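Local coordinates for protein ADP compounds hydrolase NudE (PDB 1VHZ) that hydrolyses ADP-ribose, NADH and the diadenosine compounds Ap2A and Ap3A as a homodimer, using magnesium or another divalent cation, at residues 49-55 against 79-85; 60-66 against 148-154; 90-95 against 108-112; 99-104 against 135-141. All coordinates share one frame; numbering follows the deposited sequence.

How the contacts relate
All four contacts belong to the Nudix domain and reach its mixed sheet. Contact 1 lies nearest the centre of the chain and has many buried residues; like contact 2, it is a ladder of antiparallel backbone bonds, but contact 2 sits farther out, with its edge strand partly exposed. The two meet where Phe79 packs on Leu62 and Leu64. Contacts 3 and 4 are surface contacts sharing helix 90-102: contact 3 packs its early turns on strand 108-112 without any hydrogen bond across, whereas contact 4 ties its C-terminal end to residues 135-141 through backbone bonds, waters and a weak salt bridge. Ile54 and Ile84 of contact 1 pack on the helix at contact 3.

Contact 1. Residues 49-55 against 79-85; sequences REAVMIV and FSKGLID
In the mixed sheet of the Nudix fold, Val52 and Gly82 form an antiparallel hydrogen-bonded pair that joins strand 51-55 to strand 80-83, where the Nudix box begins. Val52 N binds Gly82 O at 2.8 Å, and Gly82 N returns a bond to Val52 O at 2.9 Å; Ile84 N extends the ladder with a nearly straight bond (174°) to Glu50 O. On the face lined by Val52 and Ile54, Val52 CB meets Ile84 CG1, and Ile54 and Ile84 pack on helix 90-102. Ser80 OG, on this face too, is hydrogen-bonded to Glu101, a probable metal ligand. The other face carries Met53 and Lys81. The lysine bends at its last torsion (chi4 86°), which brings NZ onto a lone pair of Phe79 O, 2.8 Å away; Asn171 is its second partner. Val55 CG2 lies over the centre of the Phe79 ring, 3.8 Å from the centroid, while Met53 SD makes an oblique Met-aromatic contact. At the far end the Arg49 guanidinium binds in its plane: NE to Ile84 O at 3.0 Å, and NH1, in a salt bridge, to the anti lone pair of Asp85 OD1 at 3.0 Å. Leu83 CD1 rests over the guanidinium face, 3.8 Å from Arg49 NH2.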
# COMPACT_ATOMS: atom_id res chain seq x y z
N ARG A 49 -13.41 7.34 7.17
CA ARG A 49 -12.76 6.77 8.36
C ARG A 49 -11.28 6.53 8.02
O ARG A 49 -10.96 5.86 7.04
CB ARG A 49 -13.44 5.48 8.80
CG ARG A 49 -12.96 4.92 10.12
CD ARG A 49 -13.72 5.44 11.32
NE ARG A 49 -13.40 4.81 12.57
CZ ARG A 49 -13.73 3.63 13.04
NH1 ARG A 49 -13.33 3.22 14.25
NH2 ARG A 49 -14.48 2.80 12.33
N GLU A 50 -10.37 7.17 8.75
CA GLU A 50 -8.96 7.01 8.45
C GLU A 50 -8.26 6.10 9.45
O GLU A 50 -8.77 5.78 10.52
CB GLU A 50 -8.23 8.34 8.34
CG GLU A 50 -8.87 9.30 7.34
CD GLU A 50 -8.16 10.63 7.24
OE1 GLU A 50 -7.23 10.90 8.02
OE2 GLU A 50 -8.52 11.42 6.34
N ALA A 51 -7.08 5.64 9.02
CA ALA A 51 -6.24 4.78 9.80
C ALA A 51 -5.00 5.52 10.29
O ALA A 51 -4.63 6.59 9.80
CB ALA A 51 -5.81 3.55 8.98
N VAL A 52 -4.36 4.92 11.29
CA VAL A 52 -3.15 5.45 11.88
C VAL A 52 -2.14 4.31 12.08
O VAL A 52 -2.50 3.16 12.33
CB VAL A 52 -3.40 6.16 13.22
CG1 VAL A 52 -3.86 5.20 14.30
CG2 VAL A 52 -2.15 6.90 13.71
N MET A 53 -0.89 4.60 11.80
CA MET A 53 0.18 3.60 11.98
C MET A 53 1.21 4.28 12.89
O MET A 53 1.54 5.44 12.66
CB MET A 53 0.78 3.11 10.67
CG MET A 53 2.26 2.72 10.75
SD MET A 53 2.92 2.06 9.19
CE MET A 53 1.87 2.94 8.04
N ILE A 54 1.63 3.60 13.93
CA ILE A 54 2.56 4.18 14.89
C ILE A 54 3.91 3.50 14.90
O ILE A 54 4.03 2.28 14.92
CB ILE A 54 2.01 4.12 16.33
CG1 ILE A 54 0.56 4.59 16.37
CG2 ILE A 54 2.87 4.96 17.27
CD1 ILE A 54 -0.45 3.50 16.13
N VAL A 55 4.94 4.33 14.86
CA VAL A 55 6.31 3.91 14.88
C VAL A 55 6.98 4.41 16.17
O VAL A 55 7.49 5.52 16.24
CB VAL A 55 7.06 4.46 13.65
CG1 VAL A 55 8.51 4.02 13.67
CG2 VAL A 55 6.39 3.99 12.35
N PHE A 79 4.74 -2.38 12.04
CA PHE A 79 4.30 -1.32 12.92
C PHE A 79 2.83 -1.46 13.30
O PHE A 79 2.01 -1.95 12.53
CB PHE A 79 4.56 0.05 12.26
CG PHE A 79 6.00 0.22 11.85
CD1 PHE A 79 6.35 0.36 10.52
CD2 PHE A 79 7.01 0.23 12.81
CE1 PHE A 79 7.68 0.52 10.15
CE2 PHE A 79 8.33 0.38 12.45
CZ PHE A 79 8.67 0.54 11.11
N SER A 80 2.56 -1.06 14.52
CA SER A 80 1.20 -1.09 15.08
C SER A 80 0.31 -0.19 14.26
O SER A 80 0.69 0.89 13.79
CB SER A 80 1.36 -0.70 16.57
OG SER A 80 0.24 0.03 17.01
N LYS A 81 -0.89 -0.64 13.92
CA LYS A 81 -1.84 0.07 13.09
C LYS A 81 -3.25 -0.06 13.66
O LYS A 81 -3.59 -1.10 14.23
CB LYS A 81 -1.90 -0.63 11.69
CG LYS A 81 -0.63 -0.54 10.89
CD LYS A 81 -0.53 -1.44 9.68
CE LYS A 81 0.90 -1.52 9.15
NZ LYS A 81 1.76 -2.56 9.80
N GLY A 82 -4.08 0.94 13.40
CA GLY A 82 -5.47 0.91 13.86
C GLY A 82 -6.26 2.02 13.15
O GLY A 82 -5.76 2.74 12.30
N LEU A 83 -7.52 2.16 13.54
CA LEU A 83 -8.39 3.16 12.99
C LEU A 83 -8.51 4.37 13.90
O LEU A 83 -8.40 4.28 15.11
CB LEU A 83 -9.79 2.55 12.77
CG LEU A 83 -9.84 1.40 11.77
CD1 LEU A 83 -11.26 0.82 11.70
CD2 LEU A 83 -9.39 1.87 10.40
N ILE A 84 -8.72 5.52 13.27
CA ILE A 84 -8.94 6.76 14.03
C ILE A 84 -10.43 6.81 14.36
O ILE A 84 -11.23 6.75 13.42
CB ILE A 84 -8.56 7.98 13.17
CG1 ILE A 84 -7.06 7.91 12.86
CG2 ILE A 84 -8.98 9.26 13.89
CD1 ILE A 84 -6.49 9.11 12.12
N ASP A 85 -10.82 6.86 15.62
CA ASP A 85 -12.27 6.91 15.92
C ASP A 85 -12.79 8.31 15.63
O ASP A 85 -12.05 9.28 15.78
CB ASP A 85 -12.54 6.49 17.36
CG ASP A 85 -12.13 5.07 17.69
OD1 ASP A 85 -12.16 4.19 16.80
OD2 ASP A 85 -11.76 4.77 18.84
O HOH W 1 -11.51 8.39 10.95
O HOH W 2 4.67 -0.86 16.29

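Contact 2. Residues 60-66 against 148-154; sequences DHLILIR and PQVRWPL
Leu62 and Trp152, and likewise Leu64 and Val150, are hydrogen-bonded antiparallel pairs, each closed by two backbone bonds. Leu62 N reaches Trp152 O at 2.6 Å and Leu64 N reaches Val150 O at 2.7 Å. The ladder runs on at both ends, with Leu154 N bonded to Asp60 O and Arg66 N to Pro148 O. Apolar packing gathers on the face of Leu62 and Leu64: Leu64 CD2 presses on Trp152 CB at 3.4 Å, and Val150 CB stands beside Leu64 CB. The indole swings away from residues 60-66 (chi1 -159°), and its NE1 is bonded to His156 O. Val150 CG2 also touches the Arg66 guanidinium obliquely, 3.5 Å from NE. On the other face, charged and aromatic groups lie against aliphatic ones. Ile63 CD1 sits under one face of the Arg151 guanidinium, toward its rim, the two side chains running the same way. Pro153 CA lies over the His61 ring, 4.0 Å from its centroid, in a CH-pi contact, while ND1 of that ring is held by Asp59 O. Were His61 replaced by an alanine, Pro153 would probably lose this aromatic cover and Asp59 O its imidazole partner. Together these pairs place strand 149-153 as an outer antiparallel neighbour of strand 61-69 in the mixed sheet of the Nudix fold.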
# COMPACT_ATOMS: atom_id res chain seq x y z
N ASP A 60 17.01 3.95 21.27
CA ASP A 60 17.56 3.67 19.96
C ASP A 60 17.07 2.43 19.26
O ASP A 60 17.77 1.85 18.42
CB ASP A 60 19.11 3.67 20.07
CG ASP A 60 19.56 5.14 20.02
OD1 ASP A 60 19.63 5.74 21.11
OD2 ASP A 60 19.77 5.65 18.90
N HIS A 61 15.87 1.96 19.57
CA HIS A 61 15.28 0.82 18.94
C HIS A 61 13.85 1.17 18.48
O HIS A 61 13.18 2.03 19.03
CB HIS A 61 15.17 -0.42 19.84
CG HIS A 61 16.48 -1.11 20.11
ND1 HIS A 61 17.49 -0.53 20.85
CD2 HIS A 61 16.94 -2.34 19.75
CE1 HIS A 61 18.52 -1.35 20.91
NE2 HIS A 61 18.21 -2.47 20.27
N LEU A 62 13.46 0.52 17.41
CA LEU A 62 12.10 0.61 16.90
C LEU A 62 11.33 -0.46 17.71
O LEU A 62 11.98 -1.42 18.14
CB LEU A 62 12.07 0.13 15.46
CG LEU A 62 11.91 1.08 14.30
CD1 LEU A 62 12.24 2.52 14.63
CD2 LEU A 62 12.72 0.60 13.10
N ILE A 63 10.06 -0.28 17.94
CA ILE A 63 9.26 -1.30 18.62
C ILE A 63 8.31 -1.86 17.53
O ILE A 63 7.46 -1.10 17.07
CB ILE A 63 8.37 -0.84 19.77
CG1 ILE A 63 9.15 -0.15 20.89
CG2 ILE A 63 7.63 -2.07 20.33
CD1 ILE A 63 10.26 -0.98 21.49
N LEU A 64 8.52 -3.09 17.12
CA LEU A 64 7.67 -3.69 16.09
C LEU A 64 6.75 -4.71 16.77
O LEU A 64 7.06 -5.08 17.90
CB LEU A 64 8.50 -4.51 15.10
CG LEU A 64 9.54 -3.84 14.20
CD1 LEU A 64 8.89 -2.84 13.26
CD2 LEU A 64 10.65 -3.18 14.98
N ILE A 65 5.70 -5.15 16.08
CA ILE A 65 4.83 -6.16 16.62
C ILE A 65 4.59 -7.28 15.60
O ILE A 65 4.78 -7.08 14.40
CB ILE A 65 3.46 -5.63 17.08
CG1 ILE A 65 2.82 -4.80 15.96
CG2 ILE A 65 3.58 -4.80 18.36
CD1 ILE A 65 1.33 -4.67 16.07
N ARG A 66 4.23 -8.46 16.09
CA ARG A 66 3.92 -9.61 15.25
C ARG A 66 2.39 -9.76 15.32
O ARG A 66 1.82 -9.71 16.41
CB ARG A 66 4.67 -10.86 15.67
CG ARG A 66 6.18 -10.71 15.55
CD ARG A 66 6.93 -11.98 15.95
NE ARG A 66 8.37 -11.79 15.76
CZ ARG A 66 9.04 -11.80 14.62
NH1 ARG A 66 10.37 -11.59 14.64
NH2 ARG A 66 8.44 -12.02 13.45
N PRO A 148 3.18 -10.01 20.15
CA PRO A 148 4.58 -10.07 20.57
C PRO A 148 5.32 -8.86 20.02
O PRO A 148 5.07 -8.45 18.89
CB PRO A 148 5.10 -11.38 20.00
CG PRO A 148 3.91 -12.18 19.63
CD PRO A 148 2.80 -11.17 19.33
N GLN A 149 6.14 -8.25 20.86
CA GLN A 149 6.93 -7.09 20.54
C GLN A 149 8.34 -7.47 20.11
O GLN A 149 8.89 -8.49 20.54
CB GLN A 149 7.02 -6.14 21.76
CG GLN A 149 5.71 -5.43 22.02
CD GLN A 149 5.67 -4.62 23.29
OE1 GLN A 149 6.62 -3.92 23.60
NE2 GLN A 149 4.55 -4.70 24.01
N VAL A 150 8.88 -6.72 19.16
CA VAL A 150 10.24 -6.94 18.67
C VAL A 150 11.01 -5.62 18.69
O VAL A 150 10.58 -4.63 18.06
CB VAL A 150 10.29 -7.53 17.26
CG1 VAL A 150 11.76 -7.76 16.83
CG2 VAL A 150 9.53 -8.84 17.14
N ARG A 151 12.09 -5.57 19.44
CA ARG A 151 12.94 -4.38 19.50
C ARG A 151 13.96 -4.47 18.36
O ARG A 151 14.63 -5.49 18.21
CB ARG A 151 13.62 -4.27 20.87
CG ARG A 151 12.68 -3.60 21.87
CD ARG A 151 13.07 -3.92 23.31
NE ARG A 151 12.80 -2.77 24.17
CZ ARG A 151 11.60 -2.28 24.46
NH1 ARG A 151 10.49 -2.82 23.97
NH2 ARG A 151 11.51 -1.21 25.25
N TRP A 152 13.99 -3.46 17.51
CA TRP A 152 14.86 -3.43 16.35
C TRP A 152 15.70 -2.16 16.34
O TRP A 152 15.15 -1.06 16.32
CB TRP A 152 13.99 -3.49 15.08
CG TRP A 152 14.76 -3.97 13.88
CD1 TRP A 152 15.66 -3.25 13.13
CD2 TRP A 152 14.66 -5.27 13.29
NE1 TRP A 152 16.13 -4.04 12.11
CE2 TRP A 152 15.53 -5.28 12.18
CE3 TRP A 152 13.91 -6.41 13.60
CZ2 TRP A 152 15.68 -6.42 11.38
CZ3 TRP A 152 14.06 -7.55 12.81
CH2 TRP A 152 14.96 -7.53 11.71
N PRO A 153 17.02 -2.33 16.35
CA PRO A 153 17.92 -1.20 16.41
C PRO A 153 17.80 -0.28 15.22
O PRO A 153 17.83 -0.73 14.07
CB PRO A 153 19.30 -1.81 16.52
CG PRO A 153 19.17 -3.27 16.49
CD PRO A 153 17.72 -3.63 16.37
N LEU A 154 17.78 1.03 15.49
CA LEU A 154 17.69 2.04 14.45
C LEU A 154 18.87 1.94 13.50
O LEU A 154 18.73 2.10 12.28
CB LEU A 154 17.75 3.46 15.08
CG LEU A 154 16.49 3.93 15.81
CD1 LEU A 154 16.66 5.38 16.26
CD2 LEU A 154 15.26 3.79 14.93

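Contact 3. Residues 90-95 against 108-112; sequences VYEAAN and DLTFL
Tyr91 and Leu109 make the closest approach, their side chains sliding past each other in opposite directions. The tyrosine ring turns its edge to the strand: CE1 comes within 3.4 Å of Leu109 O, and Leu109 CB lies in the ring plane, 3.9 Å from Tyr91 CD1. Farther along the same ring, Tyr91 OH reaches Phe111 CB at 3.6 Å, the two side chains crossing at about a right angle. Phe111 CG stands anti to the backbone N (chi1 166°), a torsion that carries the phenyl away from the helix and leaves CB as the atom facing the tyrosine. Val90 CG2 fills the corner between the two aromatics, lying over one face of the Tyr91 ring and touching Phe111 CG obliquely at 4.2 Å. Leu109 spreads its other atoms beneath the next turn of the helix, with CD1 3.8 Å from Asn95 CB and CD2 4.3 Å from Ala94 CB. The helix is the one that lies within the Nudix box, and no hydrogen bond joins residues 90-95 to residues 108-112. Beyond this first shell, Asn95 OD1 accepts a bond from Ala106 N, which ties the helix to an earlier residue of the same strand. The strand itself is bonded through the backbones of Asp108, Thr110 and Leu112 to strand 125-136, and Leu109 packs there on Ala131. On the helix side, Ala94 rests on Val52 and Ile54, and Val90 on Ile84.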
# COMPACT_ATOMS: atom_id res chain seq x y z
N VAL A 90 -5.18 12.65 14.95
CA VAL A 90 -4.22 11.59 14.71
C VAL A 90 -3.36 11.30 15.95
O VAL A 90 -2.96 10.16 16.13
CB VAL A 90 -3.23 11.86 13.55
CG1 VAL A 90 -3.90 11.60 12.23
CG2 VAL A 90 -2.69 13.29 13.65
N TYR A 91 -3.02 12.32 16.72
CA TYR A 91 -2.19 12.13 17.90
C TYR A 91 -2.94 11.29 18.93
O TYR A 91 -2.41 10.33 19.46
CB TYR A 91 -1.80 13.50 18.50
CG TYR A 91 -1.11 14.38 17.47
CD1 TYR A 91 0.23 14.18 17.19
CD2 TYR A 91 -1.80 15.35 16.75
CE1 TYR A 91 0.90 14.96 16.27
CE2 TYR A 91 -1.15 16.12 15.82
CZ TYR A 91 0.20 15.93 15.58
OH TYR A 91 0.86 16.67 14.63
N GLU A 92 -4.22 11.58 19.10
CA GLU A 92 -5.07 10.89 20.06
C GLU A 92 -5.25 9.44 19.68
O GLU A 92 -5.15 8.54 20.51
CB GLU A 92 -6.42 11.63 20.17
CG GLU A 92 -6.36 12.92 20.99
CD GLU A 92 -7.52 13.87 20.73
OE1 GLU A 92 -8.35 13.66 19.81
OE2 GLU A 92 -7.63 14.90 21.44
N ALA A 93 -5.54 9.18 18.40
CA ALA A 93 -5.71 7.79 17.96
C ALA A 93 -4.39 7.05 18.13
O ALA A 93 -4.38 5.91 18.61
CB ALA A 93 -6.18 7.74 16.52
N ALA A 94 -3.28 7.71 17.77
CA ALA A 94 -1.98 7.06 17.88
C ALA A 94 -1.69 6.67 19.33
O ALA A 94 -1.30 5.53 19.60
CB ALA A 94 -0.87 7.95 17.34
N ASN A 95 -1.87 7.61 20.25
CA ASN A 95 -1.62 7.36 21.67
C ASN A 95 -2.49 6.22 22.19
O ASN A 95 -1.99 5.31 22.84
CB ASN A 95 -1.83 8.66 22.45
CG ASN A 95 -0.98 8.78 23.70
OD1 ASN A 95 0.08 8.18 23.84
ND2 ASN A 95 -1.44 9.58 24.67
N ASP A 108 5.70 12.26 23.15
CA ASP A 108 6.11 12.98 21.95
C ASP A 108 5.66 12.26 20.69
O ASP A 108 6.29 11.33 20.18
CB ASP A 108 7.62 13.20 22.03
CG ASP A 108 8.20 13.99 20.89
OD1 ASP A 108 9.44 14.06 20.73
OD2 ASP A 108 7.43 14.57 20.10
N LEU A 109 4.57 12.75 20.10
CA LEU A 109 4.00 12.16 18.90
C LEU A 109 4.13 13.09 17.71
O LEU A 109 3.83 14.28 17.80
CB LEU A 109 2.53 11.79 19.15
CG LEU A 109 2.31 10.66 20.16
CD1 LEU A 109 0.90 10.68 20.73
CD2 LEU A 109 2.60 9.31 19.52
N THR A 110 4.70 12.57 16.60
CA THR A 110 4.86 13.41 15.43
C THR A 110 4.23 12.81 14.18
O THR A 110 4.37 11.64 13.84
CB THR A 110 6.17 14.12 15.21
OG1 THR A 110 6.75 14.03 13.90
CG2 THR A 110 7.22 13.90 16.24
N PHE A 111 3.38 13.63 13.59
CA PHE A 111 2.63 13.24 12.37
C PHE A 111 3.53 13.55 11.18
O PHE A 111 3.89 14.67 10.85
CB PHE A 111 1.28 13.91 12.35
CG PHE A 111 0.57 13.85 11.03
CD1 PHE A 111 0.16 15.02 10.41
CD2 PHE A 111 0.37 12.62 10.40
CE1 PHE A 111 -0.48 14.97 9.18
CE2 PHE A 111 -0.27 12.59 9.16
CZ PHE A 111 -0.68 13.76 8.55
N LEU A 112 3.97 12.48 10.53
CA LEU A 112 4.92 12.55 9.43
C LEU A 112 4.37 12.53 8.04
O LEU A 112 4.92 13.14 7.12
CB LEU A 112 5.77 11.26 9.61
CG LEU A 112 7.26 11.32 9.34
CD1 LEU A 112 7.91 12.52 10.00
CD2 LEU A 112 7.92 10.02 9.85

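Contact 4. Residues 99-104 against 135-141; sequences KEEVGF and YPESLEG
Lys99 packs along Leu139 and Glu137 and has the most surface buried here. Its chain is extended beyond CG and runs side by side with the leucine, CD lying 3.6 Å from Leu139 CD2, before NZ arrives at Glu137 OE1, 3.5 Å away, in a weak salt bridge, the two side chains crossing at a slant. A methionine in place of Lys99 would probably leave the Glu137 carboxylate without this positive mate. Glu100 follows, its CG 3.7 Å from Leu139 CB, while its CA points a hydrogen at Leu139 O (3.3 Å); its OE1 is engaged by Arg96. These residues lie near the C-terminal end of the helix of the Nudix box, whose Glu101, a probable metal ligand, makes no contact with residues 135-141. Leu139 N gives a weak bond to Lys99 O; one water joins Lys99 O to Ser138 OG, another Gly141 N to Glu100 O. Where the helix gives way, Gly103 has positive phi (76°), and its O receives Glu137 N at 2.9 Å, nearly straight (176°) but from well above the carbonyl plane. Beyond it Phe104 turns its ring edge to the backbone of Tyr135, CD1 lying 3.5 Å from Tyr135 O.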
# COMPACT_ATOMS: atom_id res chain seq x y z
N LYS A 99 -1.20 2.37 23.49
CA LYS A 99 -1.58 1.91 24.81
C LYS A 99 -2.27 0.55 24.73
O LYS A 99 -1.92 -0.34 25.50
CB LYS A 99 -2.48 2.89 25.55
CG LYS A 99 -1.85 4.20 25.94
CD LYS A 99 -2.87 5.17 26.55
CE LYS A 99 -2.15 6.52 26.77
NZ LYS A 99 -3.16 7.59 27.02
N GLU A 100 -3.21 0.42 23.80
CA GLU A 100 -3.94 -0.81 23.59
C GLU A 100 -3.07 -1.94 23.05
O GLU A 100 -3.21 -3.09 23.45
CB GLU A 100 -5.08 -0.62 22.57
CG GLU A 100 -6.28 0.17 23.05
CD GLU A 100 -7.28 0.51 21.96
OE1 GLU A 100 -8.15 1.37 22.21
OE2 GLU A 100 -7.20 -0.05 20.83
N GLU A 101 -2.13 -1.63 22.15
CA GLU A 101 -1.37 -2.72 21.55
C GLU A 101 -0.05 -3.06 22.19
O GLU A 101 0.34 -4.23 22.25
CB GLU A 101 -1.15 -2.40 20.06
CG GLU A 101 -2.49 -2.32 19.31
CD GLU A 101 -2.33 -2.33 17.81
OE1 GLU A 101 -1.21 -2.57 17.31
OE2 GLU A 101 -3.34 -2.09 17.11
N VAL A 102 0.62 -2.07 22.75
CA VAL A 102 1.95 -2.30 23.31
C VAL A 102 2.12 -1.92 24.74
O VAL A 102 3.20 -2.08 25.30
CB VAL A 102 2.86 -1.57 22.28
CG1 VAL A 102 3.89 -0.66 22.83
CG2 VAL A 102 3.43 -2.64 21.34
N GLY A 103 1.09 -1.39 25.41
CA GLY A 103 1.20 -1.03 26.81
C GLY A 103 1.95 0.24 27.12
O GLY A 103 2.32 0.46 28.28
N PHE A 104 2.12 1.15 26.17
CA PHE A 104 2.80 2.41 26.44
C PHE A 104 1.98 3.56 25.80
O PHE A 104 1.27 3.36 24.84
CB PHE A 104 4.16 2.52 25.80
CG PHE A 104 5.31 1.70 26.26
CD1 PHE A 104 5.97 1.97 27.45
CD2 PHE A 104 5.80 0.66 25.47
CE1 PHE A 104 7.06 1.23 27.86
CE2 PHE A 104 6.89 -0.09 25.87
CZ PHE A 104 7.52 0.20 27.07
N TYR A 135 5.86 5.94 28.13
CA TYR A 135 5.61 5.68 29.54
C TYR A 135 4.58 4.54 29.59
O TYR A 135 3.76 4.45 28.67
CB TYR A 135 5.08 6.91 30.28
CG TYR A 135 3.82 7.47 29.66
CD1 TYR A 135 2.57 6.99 29.99
CD2 TYR A 135 3.90 8.47 28.70
CE1 TYR A 135 1.41 7.50 29.39
CE2 TYR A 135 2.77 8.99 28.10
CZ TYR A 135 1.53 8.50 28.45
OH TYR A 135 0.40 9.02 27.85
N PRO A 136 4.69 3.67 30.57
CA PRO A 136 3.78 2.55 30.74
C PRO A 136 2.35 2.98 31.00
O PRO A 136 2.07 3.81 31.86
CB PRO A 136 4.32 1.77 31.94
CG PRO A 136 5.64 2.37 32.28
CD PRO A 136 5.69 3.74 31.66
N GLU A 137 1.42 2.42 30.25
CA GLU A 137 -0.00 2.69 30.39
C GLU A 137 -0.72 1.76 29.40
O GLU A 137 -0.48 1.82 28.20
CB GLU A 137 -0.47 4.11 30.17
CG GLU A 137 -1.98 4.25 30.32
CD GLU A 137 -2.52 5.64 30.15
OE1 GLU A 137 -3.75 5.79 29.93
OE2 GLU A 137 -1.77 6.63 30.23
N SER A 138 -1.60 0.96 29.96
CA SER A 138 -2.30 -0.03 29.17
C SER A 138 -3.78 0.23 29.04
O SER A 138 -4.41 0.82 29.91
CB SER A 138 -2.01 -1.40 29.84
OG SER A 138 -2.66 -2.43 29.14
N LEU A 139 -4.32 -0.12 27.89
CA LEU A 139 -5.74 0.03 27.57
C LEU A 139 -6.19 -1.29 26.91
O LEU A 139 -5.35 -1.99 26.31
CB LEU A 139 -6.00 1.18 26.64
CG LEU A 139 -6.72 2.45 27.03
CD1 LEU A 139 -6.69 2.79 28.51
CD2 LEU A 139 -6.17 3.66 26.25
N GLU A 140 -7.45 -1.62 27.04
CA GLU A 140 -8.04 -2.83 26.48
C GLU A 140 -8.31 -2.69 24.99
O GLU A 140 -9.11 -1.86 24.57
CB GLU A 140 -9.36 -3.16 27.20
CG GLU A 140 -9.34 -4.44 28.02
CD GLU A 140 -9.77 -5.66 27.23
OE1 GLU A 140 -9.40 -6.79 27.64
OE2 GLU A 140 -10.47 -5.53 26.20
N GLY A 141 -7.66 -3.53 24.19
CA GLY A 141 -7.88 -3.48 22.75
C GLY A 141 -8.82 -4.61 22.34
O GLY A 141 -9.35 -5.29 23.22
O HOH W 3 -2.16 -3.12 26.56
O HOH W 4 -4.99 -4.72 24.67